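Local coordinates for twitching motility protein PilT (PDB 2EYU), which probably acts as an ATP-driven motor of twitching motility, powering pilus retraction through its P-loop NTPase C-terminal domain, at residues I57-D62 with S73-R78; M45-N50 with Y66-K71. The protein carries 1 engineered substitution. One frame throughout, in Å; residues are numbered along the deposited sequence.

Contact 1: residues I57-D62 with S73-R78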
loop_
_atom_site.group_PDB
_atom_site.type_symbol
_atom_site.label_atom_id
_atom_site.label_comp_id
_atom_site.label_asym_id
_atom_site.label_seq_id
_atom_site.Cartn_x
_atom_site.Cartn_y
_atom_site.Cartn_z
ATOM N N ILE A 57 18.243 -1.917 4.628
ATOM C CA ILE A 57 16.902 -1.308 4.505
ATOM C C ILE A 57 17.006 0.183 4.791
ATOM O O ILE A 57 17.571 0.621 5.791
ATOM C CB ILE A 57 15.857 -1.978 5.407
ATOM C CG1 ILE A 57 15.562 -3.458 5.166
ATOM C CG2 ILE A 57 14.487 -1.289 5.337
ATOM C CD1 ILE A 57 14.586 -4.058 6.168
ATOM N N ILE A 58 16.468 1.017 3.892
ATOM C CA ILE A 58 16.609 2.447 4.168
ATOM C C ILE A 58 15.213 3.040 4.273
ATOM O O ILE A 58 14.339 2.776 3.434
ATOM C CB ILE A 58 17.449 3.156 3.098
ATOM C CG1 ILE A 58 18.898 2.643 3.031
ATOM C CG2 ILE A 58 17.420 4.667 3.261
ATOM C CD1 ILE A 58 19.853 3.603 2.362
ATOM N N THR A 59 15.006 3.839 5.317
ATOM C CA THR A 59 13.698 4.456 5.563
ATOM C C THR A 59 13.831 5.975 5.570
ATOM O O THR A 59 14.851 6.515 5.986
ATOM C CB THR A 59 13.104 3.992 6.905
ATOM O OG1 THR A 59 14.181 3.724 7.815
ATOM C CG2 THR A 59 12.352 2.678 6.774
ATOM N N ILE A 60 12.809 6.653 5.088
ATOM C CA ILE A 60 12.656 8.083 4.963
ATOM C C ILE A 60 11.275 8.468 5.502
ATOM O O ILE A 60 10.328 8.204 4.753
ATOM C CB ILE A 60 12.725 8.505 3.490
ATOM C CG1 ILE A 60 13.975 7.982 2.764
ATOM C CG2 ILE A 60 12.594 10.009 3.326
ATOM C CD1 ILE A 60 13.725 7.892 1.269
ATOM N N GLU A 61 11.161 9.021 6.701
ATOM C CA GLU A 61 9.886 9.241 7.379
ATOM C C GLU A 61 9.809 10.650 7.950
ATOM O O GLU A 61 10.816 11.202 8.397
ATOM C CB GLU A 61 9.675 8.203 8.488
ATOM C CG GLU A 61 9.880 6.760 8.068
ATOM C CD GLU A 61 10.000 5.754 9.187
ATOM O OE1 GLU A 61 9.035 5.581 9.962
ATOM O OE2 GLU A 61 11.052 5.085 9.327
ATOM N N ASP A 62 8.624 11.269 7.914
ATOM C CA ASP A 62 8.647 12.700 8.306
ATOM C C ASP A 62 8.945 12.750 9.786
ATOM O O ASP A 62 10.023 13.245 10.152
ATOM C CB ASP A 62 7.383 13.414 7.850
ATOM C CG ASP A 62 7.666 14.694 7.095
ATOM O OD1 ASP A 62 7.325 15.777 7.605
ATOM O OD2 ASP A 62 8.237 14.624 5.987
ATOM N N SER A 73 18.421 -7.786 9.482
ATOM C CA SER A 73 18.683 -6.824 8.433
ATOM C C SER A 73 19.397 -5.589 8.979
ATOM O O SER A 73 19.447 -5.475 10.196
ATOM C CB SER A 73 17.397 -6.374 7.712
ATOM O OG SER A 73 17.026 -7.246 6.667
ATOM N N ILE A 74 19.902 -4.765 8.068
ATOM C CA ILE A 74 20.536 -3.488 8.384
ATOM C C ILE A 74 19.642 -2.324 7.973
ATOM O O ILE A 74 19.498 -2.040 6.781
ATOM C CB ILE A 74 21.922 -3.387 7.727
ATOM C CG1 ILE A 74 22.497 -1.973 7.664
ATOM C CG2 ILE A 74 21.923 -4.030 6.350
ATOM C CD1 ILE A 74 23.978 -1.971 7.332
ATOM N N VAL A 75 19.042 -1.679 8.973
ATOM C CA VAL A 75 18.033 -0.642 8.780
ATOM C C VAL A 75 18.480 0.756 9.160
ATOM O O VAL A 75 18.757 1.176 10.284
ATOM C CB VAL A 75 16.752 -1.016 9.566
ATOM C CG1 VAL A 75 16.993 -0.852 11.056
ATOM C CG2 VAL A 75 15.546 -0.196 9.123
ATOM N N ASN A 76 18.558 1.594 8.128
ATOM C CA ASN A 76 18.805 3.011 8.363
ATOM C C ASN A 76 17.497 3.782 8.247
ATOM O O ASN A 76 16.856 3.730 7.197
ATOM C CB ASN A 76 19.844 3.528 7.371
ATOM C CG ASN A 76 21.218 2.969 7.681
ATOM O OD1 ASN A 76 21.330 1.989 8.420
ATOM N ND2 ASN A 76 22.260 3.580 7.130
ATOM N N GLN A 77 17.107 4.461 9.313
ATOM C CA GLN A 77 15.898 5.257 9.401
ATOM C C GLN A 77 16.200 6.752 9.446
ATOM O O GLN A 77 16.841 7.265 10.356
ATOM C CB GLN A 77 15.070 4.882 10.633
ATOM C CG GLN A 77 14.590 3.438 10.667
ATOM C CD GLN A 77 13.578 3.225 11.775
ATOM O OE1 GLN A 77 12.447 3.705 11.638
ATOM N NE2 GLN A 77 13.959 2.553 12.854
ATOM N N ARG A 78 15.730 7.462 8.426
ATOM C CA ARG A 78 16.105 8.852 8.238
ATOM C C ARG A 78 14.883 9.754 8.329
ATOM O O ARG A 78 13.932 9.627 7.556
ATOM C CB ARG A 78 16.819 8.984 6.884
ATOM C CG ARG A 78 17.864 7.896 6.660
ATOM C CD ARG A 78 18.937 8.292 5.662
ATOM N NE ARG A 78 18.443 8.310 4.299
ATOM C CZ ARG A 78 19.097 8.101 3.168
ATOM N NH1 ARG A 78 20.394 7.825 3.129
ATOM N NH2 ARG A 78 18.423 8.174 2.021
#
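N76 O is approached twice from the neighbouring strand: T59 N donates a hydrogen bond to it at 2.6 Å, nearly along the C=O axis, and I58 CA adds a CA-H...O contact at 3.3 Å. The ladder continues with hydrogen bonds from N76 N to I57 O at 2.7 Å and from E61 N to R78 O. R78 N reaches T59 O from above the carbonyl plane, 44° out of it. In the sheet of this P-loop NTPase domain strand 74-79, outermost in the chain, runs parallel to strand 56-61, at 14° to it. Side chains then divide between two faces. On that of I58 and R78, the arginine chain bends at chi3 (-73°), which places NE, and I58 CG2 sits 3.7 Å above the guanidinium plane, offset toward its rim. On the other, I57 CG2 meets V75 CG2 at 4.1 Å. Farther along this face the carboxylate of E61, whose OE1 is bonded to E65 N, lies nearly coplanar with the amide of Q77. An alanine at Q77 would probably leave that carboxylate without its flat polar neighbour and open a gap beside F68. S73 OG bonds to K53 O and Y55 N, while its CB touches I57 CD1.

Contact 2: residues M45-N50 with Y66-K71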
loop_
_atom_site.group_PDB
_atom_site.type_symbol
_atom_site.label_atom_id
_atom_site.label_comp_id
_atom_site.label_asym_id
_atom_site.label_seq_id
_atom_site.Cartn_x
_atom_site.Cartn_y
_atom_site.Cartn_z
HETATM N N MSE A 45 5.235 -5.041 8.196
HETATM C CA MSE A 45 5.753 -5.716 7.003
HETATM C C MSE A 45 7.245 -5.514 6.867
HETATM O O MSE A 45 8.015 -6.427 6.547
HETATM C CB MSE A 45 5.112 -5.205 5.714
HETATM C CG MSE A 45 3.631 -5.416 5.542
HETATM SE SE MSE A 45 2.916 -4.640 3.926
HETATM C CE MSE A 45 3.976 -5.821 2.814
ATOM N N ILE A 46 7.770 -4.313 7.097
ATOM C CA ILE A 46 9.222 -4.169 7.064
ATOM C C ILE A 46 9.884 -4.939 8.191
ATOM O O ILE A 46 10.942 -5.563 8.073
ATOM C CB ILE A 46 9.586 -2.672 7.147
ATOM C CG1 ILE A 46 9.213 -1.870 5.893
ATOM C CG2 ILE A 46 11.053 -2.478 7.497
ATOM C CD1 ILE A 46 9.434 -0.384 6.135
ATOM N N ASP A 47 9.271 -4.923 9.382
ATOM C CA ASP A 47 9.902 -5.637 10.488
ATOM C C ASP A 47 9.937 -7.152 10.260
ATOM O O ASP A 47 10.816 -7.776 10.848
ATOM C CB ASP A 47 9.213 -5.367 11.830
ATOM C CG ASP A 47 10.090 -5.827 12.985
ATOM O OD1 ASP A 47 9.630 -6.690 13.761
ATOM O OD2 ASP A 47 11.232 -5.336 13.100
ATOM N N TYR A 48 9.039 -7.688 9.445
ATOM C CA TYR A 48 9.094 -9.054 8.961
ATOM C C TYR A 48 10.388 -9.257 8.185
ATOM O O TYR A 48 11.109 -10.232 8.384
ATOM C CB TYR A 48 7.933 -9.413 8.028
ATOM C CG TYR A 48 8.042 -10.783 7.377
ATOM C CD1 TYR A 48 7.880 -11.964 8.072
ATOM C CD2 TYR A 48 8.329 -10.886 6.017
ATOM C CE1 TYR A 48 7.985 -13.210 7.469
ATOM C CE2 TYR A 48 8.438 -12.115 5.404
ATOM C CZ TYR A 48 8.269 -13.282 6.123
ATOM O OH TYR A 48 8.380 -14.488 5.483
ATOM N N ILE A 49 10.608 -8.317 7.269
ATOM C CA ILE A 49 11.826 -8.378 6.469
ATOM C C ILE A 49 13.008 -8.415 7.424
ATOM O O ILE A 49 13.784 -9.366 7.348
ATOM C CB ILE A 49 11.913 -7.188 5.498
ATOM C CG1 ILE A 49 10.659 -6.968 4.651
ATOM C CG2 ILE A 49 13.125 -7.348 4.611
ATOM C CD1 ILE A 49 10.607 -5.639 3.925
ATOM N N ASN A 50 13.101 -7.412 8.296
ATOM C CA ASN A 50 14.122 -7.314 9.327
ATOM C C ASN A 50 14.456 -8.655 9.968
ATOM O O ASN A 50 15.623 -8.977 10.198
ATOM C CB ASN A 50 13.647 -6.369 10.440
ATOM C CG ASN A 50 14.697 -5.766 11.331
ATOM O OD1 ASN A 50 14.372 -5.160 12.363
ATOM N ND2 ASN A 50 15.975 -5.857 10.996
ATOM N N TYR A 66 7.884 4.423 14.098
ATOM C CA TYR A 66 8.206 3.214 14.890
ATOM C C TYR A 66 9.694 2.978 14.725
ATOM O O TYR A 66 10.224 3.190 13.623
ATOM C CB TYR A 66 7.305 2.114 14.429
ATOM C CG TYR A 66 7.308 0.660 14.713
ATOM C CD1 TYR A 66 6.081 0.029 14.956
ATOM C CD2 TYR A 66 8.442 -0.143 14.735
ATOM C CE1 TYR A 66 5.999 -1.322 15.220
ATOM C CE2 TYR A 66 8.372 -1.504 15.000
ATOM C CZ TYR A 66 7.144 -2.086 15.243
ATOM O OH TYR A 66 7.041 -3.433 15.506
ATOM N N VAL A 67 10.376 2.582 15.798
ATOM C CA VAL A 67 11.813 2.355 15.641
ATOM C C VAL A 67 12.100 0.870 15.501
ATOM O O VAL A 67 11.604 -0.001 16.214
ATOM C CB VAL A 67 12.658 2.934 16.788
ATOM C CG1 VAL A 67 12.059 4.239 17.276
ATOM C CG2 VAL A 67 12.779 1.908 17.904
ATOM N N PHE A 68 12.956 0.573 14.521
ATOM C CA PHE A 68 13.164 -0.854 14.246
ATOM C C PHE A 68 14.359 -1.387 15.039
ATOM O O PHE A 68 15.380 -0.702 15.039
ATOM C CB PHE A 68 13.371 -1.063 12.749
ATOM C CG PHE A 68 12.068 -1.037 11.960
ATOM C CD1 PHE A 68 11.829 -0.069 11.008
ATOM C CD2 PHE A 68 11.100 -1.995 12.201
ATOM C CE1 PHE A 68 10.637 -0.058 10.307
ATOM C CE2 PHE A 68 9.912 -1.996 11.505
ATOM C CZ PHE A 68 9.683 -1.026 10.551
ATOM N N LYS A 69 14.144 -2.540 15.643
ATOM C CA LYS A 69 15.069 -3.399 16.362
ATOM C C LYS A 69 16.189 -3.835 15.426
ATOM O O LYS A 69 15.964 -3.955 14.212
ATOM C CB LYS A 69 14.348 -4.636 16.898
ATOM C CG LYS A 69 14.039 -4.712 18.375
ATOM C CD LYS A 69 14.542 -6.006 19.008
ATOM C CE LYS A 69 13.689 -6.424 20.196
ATOM N NZ LYS A 69 14.504 -6.936 21.337
ATOM N N HIS A 70 17.404 -4.097 15.911
ATOM C CA HIS A 70 18.368 -4.607 14.930
ATOM C C HIS A 70 18.447 -6.137 15.022
ATOM O O HIS A 70 19.114 -6.672 15.901
ATOM C CB HIS A 70 19.760 -4.000 15.084
ATOM C CG HIS A 70 20.767 -4.705 14.217
ATOM N ND1 HIS A 70 21.979 -5.146 14.689
ATOM C CD2 HIS A 70 20.729 -5.051 12.907
ATOM C CE1 HIS A 70 22.647 -5.729 13.709
ATOM N NE2 HIS A 70 21.910 -5.684 12.605
ATOM N N LYS A 71 17.760 -6.760 14.088
ATOM C CA LYS A 71 17.530 -8.180 13.901
ATOM C C LYS A 71 18.426 -8.747 12.811
ATOM O O LYS A 71 19.649 -8.633 12.929
ATOM C CB LYS A 71 16.041 -8.392 13.573
ATOM C CG LYS A 71 15.150 -8.084 14.777
ATOM C CD LYS A 71 13.677 -8.179 14.450
ATOM C CE LYS A 71 12.793 -8.489 15.640
ATOM N NZ LYS A 71 13.053 -9.827 16.245
#
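I46 lays its CG2 methyl over one face of the F68 ring, a CH-pi contact with the carbon 4.0 Å from the ring centroid and 28° off the normal. The first torsion of I46 explains this choice of branch: CG2 is anti to the backbone N, and its closest ring atom is F68 CZ at 3.6 Å. The opposite face of the ring receives Y66 CD2, offset toward the rim, so that the phenylalanine is sandwiched between a residue of helix 38-52 and one of its own loop. A43, on the same helix, and V75 and Q77 of strand 74-79 also touch F68, which thereby ties the loop to both elements.

The next residue, D47, runs past the phenylalanine in the opposite direction. Its CG, anti to the backbone N (chi1 -166°), is thereby set beside the ring, and the second torsion turns the carboxylate plane to within 11° of that of the ring; D47 CB comes within 3.5 Å of F68 CE2, and D47 OD2 within 3.5 Å of F68 CD2.

N50 and K71 cross at about a right angle, and K71 CB packs 3.5 Å from N50 O. The N50 amide also lies close to K69 O, where a hydrogen bond is possible but not established. The aliphatic part of K71 passes D47 as well, its CD 4.0 Å from D47 OD2, before the chain bends at its last torsion.

D47 OD1 and K71 NZ remain 5.3 Å apart, not in contact, so any attraction between these opposite charges is likely to be modest; with no clear hydrogen bond between helix and loop, contacts of carbon atoms join them, in two parts: the ring against I46 and D47, and the aliphatic part of K71 against N50 and D47.

The two contacts illustrate how neighbouring elements of a P-loop NTPase domain are stitched together by interleaved segments. Along the chain the order is 45-50, 57-62, 66-71 and 73-78, so contact 1 and contact 2 alternate, and their centres lie 10 Å apart. Helix 38-52 leads directly into strand 56-61; the loop after that strand returns to the helix in contact 2 before strand 74-79 joins the sheet in contact 1. F68 and Q77 touch between them, and S73 packs on N50. Helix 38-52 and the loop cover one face of the two edge strands, helix 87-97 the other. The contacts thus join this sheet edge to a helix that probably begins in the Walker A motif.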